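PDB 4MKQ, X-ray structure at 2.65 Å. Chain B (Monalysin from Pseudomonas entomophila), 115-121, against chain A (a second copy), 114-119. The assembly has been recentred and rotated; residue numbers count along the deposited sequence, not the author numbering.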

# COMPACT_ATOMS: atom_id res chain seq x y z
N ILE B 115 14.37 4.26 5.16
CA ILE B 115 12.95 4.60 5.11
C ILE B 115 12.45 4.44 3.67
O ILE B 115 12.96 5.10 2.76
CB ILE B 115 12.62 6.01 5.71
CG1 ILE B 115 12.86 6.02 7.25
CG2 ILE B 115 11.18 6.45 5.38
CD1 ILE B 115 12.66 7.38 7.97
N THR B 116 11.47 3.54 3.48
CA THR B 116 10.87 3.28 2.18
C THR B 116 9.90 4.42 1.87
O THR B 116 9.01 4.73 2.67
CB THR B 116 10.21 1.89 2.16
OG1 THR B 116 11.20 0.90 2.45
CG2 THR B 116 9.58 1.58 0.83
N GLN B 117 10.09 5.08 0.71
CA GLN B 117 9.25 6.19 0.26
C GLN B 117 8.03 5.63 -0.49
O GLN B 117 8.05 4.47 -0.92
CB GLN B 117 10.06 7.16 -0.63
CG GLN B 117 11.36 7.69 -0.01
CD GLN B 117 11.13 8.80 0.98
OE1 GLN B 117 10.83 8.56 2.16
NE2 GLN B 117 11.29 10.04 0.54
N ARG B 118 6.96 6.44 -0.63
CA ARG B 118 5.72 6.00 -1.27
C ARG B 118 5.78 5.89 -2.80
O ARG B 118 5.27 4.90 -3.35
CB ARG B 118 4.53 6.86 -0.84
CG ARG B 118 3.69 6.16 0.22
CD ARG B 118 2.33 6.78 0.39
NE ARG B 118 1.38 5.85 1.01
CZ ARG B 118 1.19 5.72 2.32
NH1 ARG B 118 1.88 6.47 3.17
NH2 ARG B 118 0.32 4.85 2.79
N LYS B 119 6.41 6.88 -3.47
CA LYS B 119 6.56 6.95 -4.93
C LYS B 119 7.13 5.67 -5.55
O LYS B 119 8.10 5.12 -5.04
CB LYS B 119 7.40 8.18 -5.35
CG LYS B 119 6.91 8.75 -6.68
CD LYS B 119 7.54 10.07 -7.12
CE LYS B 119 7.23 11.30 -6.29
NZ LYS B 119 8.21 12.41 -6.53
N ARG B 120 6.50 5.20 -6.64
CA ARG B 120 6.88 3.99 -7.36
C ARG B 120 7.01 4.21 -8.87
O ARG B 120 6.44 5.16 -9.41
CB ARG B 120 5.87 2.86 -7.08
CG ARG B 120 5.91 2.35 -5.65
CD ARG B 120 4.93 1.23 -5.45
NE ARG B 120 4.96 0.73 -4.07
CZ ARG B 120 4.16 -0.22 -3.60
NH1 ARG B 120 3.28 -0.80 -4.40
NH2 ARG B 120 4.26 -0.61 -2.34
N VAL B 121 7.77 3.33 -9.55
CA VAL B 121 7.95 3.37 -11.00
C VAL B 121 7.69 1.98 -11.61
O VAL B 121 8.16 0.98 -11.06
CB VAL B 121 9.30 4.01 -11.45
CG1 VAL B 121 10.49 3.07 -11.25
CG2 VAL B 121 9.23 4.52 -12.89
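Chain A, residues 114-119: AITQRK

Both stretches follow the same backbone path. In each, an extended strand runs up to the neighbourhood of residue 117, and the chain then turns a corner at R118, where psi falls from about 160° to -43° in both chains, phi changing little, before extended values return at residue 119. The two strands approach their corners from broadly opposing directions, and the corners meet: the CA atoms of R118(B) and R118(A) lie 6.4 Å apart, the nearest such pair. No ladder of backbone hydrogen bonds joins the stretches, and contact falls mainly to side chains, which with the backbone around them bury 461 Å² in all.

The arginines dominate, and they do so reciprocally. Each CA-to-CB bond points sideways, but the long side chain brings its end to the partner chain. NH1 of R118(B) comes to 2.9 Å from O of Q117(A), and NH1 of R118(A) to 3.0 Å from O of Q117(B); in both cases the carbonyl oxygen lies at the edge of the guanidinium, near its plane. The aliphatic part of the side chain is used as well: CD of R118(A) packs 3.4 Å from O of T116(B), and CD of R118(B) 3.5 Å from O of T116(A). Over one face of the R118(A) guanidinium sits CG of R118(B), 3.8 Å from NH1 of R118(A). Arginine suits this place because it combines a flexible hydrocarbon arm with a flat, polar end.

The threonines present methyl groups to the same arms, CG2 of T116(B) lying 4.0 Å from NH1 of R118(A). Beyond them the pairing is less even. K119(B) lays its CE 3.8 Å from CD1 of I115(A), a nonpolar contact that leaves its amine free to bond elsewhere in the structure. R120(B) brings NH2 within 3.7 Å of NH2 of R118(A), placing like charges close together.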

# COMPACT_ATOMS: atom_id res chain seq x y z
N ALA A 114 0.82 17.95 -3.39
CA ALA A 114 0.91 17.28 -2.10
C ALA A 114 1.33 15.81 -2.24
O ALA A 114 0.81 15.10 -3.10
CB ALA A 114 -0.41 17.39 -1.37
N ILE A 115 2.28 15.38 -1.40
CA ILE A 115 2.79 14.01 -1.34
C ILE A 115 2.60 13.47 0.08
O ILE A 115 3.11 14.05 1.04
CB ILE A 115 4.26 13.91 -1.86
CG1 ILE A 115 4.30 14.06 -3.40
CG2 ILE A 115 4.94 12.59 -1.41
CD1 ILE A 115 5.71 14.02 -4.08
N THR A 116 1.87 12.35 0.20
CA THR A 116 1.63 11.69 1.48
C THR A 116 2.86 10.86 1.86
O THR A 116 3.31 10.03 1.06
CB THR A 116 0.32 10.90 1.44
OG1 THR A 116 -0.75 11.81 1.16
CG2 THR A 116 0.03 10.18 2.74
N GLN A 117 3.39 11.09 3.07
CA GLN A 117 4.56 10.37 3.59
C GLN A 117 4.12 9.04 4.23
O GLN A 117 2.93 8.86 4.52
CB GLN A 117 5.36 11.24 4.57
CG GLN A 117 5.78 12.63 4.06
CD GLN A 117 6.86 12.59 3.00
OE1 GLN A 117 6.59 12.40 1.81
NE2 GLN A 117 8.09 12.83 3.41
N ARG A 118 5.06 8.10 4.43
CA ARG A 118 4.74 6.79 5.01
C ARG A 118 4.56 6.80 6.53
O ARG A 118 3.62 6.16 7.01
CB ARG A 118 5.75 5.71 4.58
CG ARG A 118 5.22 4.85 3.44
CD ARG A 118 5.94 3.52 3.33
NE ARG A 118 5.11 2.52 2.64
CZ ARG A 118 5.12 2.32 1.32
NH1 ARG A 118 5.91 3.04 0.53
NH2 ARG A 118 4.33 1.40 0.79
N LYS A 119 5.45 7.50 7.27
CA LYS A 119 5.44 7.56 8.74
C LYS A 119 4.09 7.99 9.32
O LYS A 119 3.48 8.96 8.87
CB LYS A 119 6.57 8.46 9.26
CG LYS A 119 7.08 8.09 10.64
CD LYS A 119 8.49 8.68 10.87
CE LYS A 119 8.90 8.47 12.32
NZ LYS A 119 8.96 7.04 12.77
O HOH W 1 7.86 8.72 2.46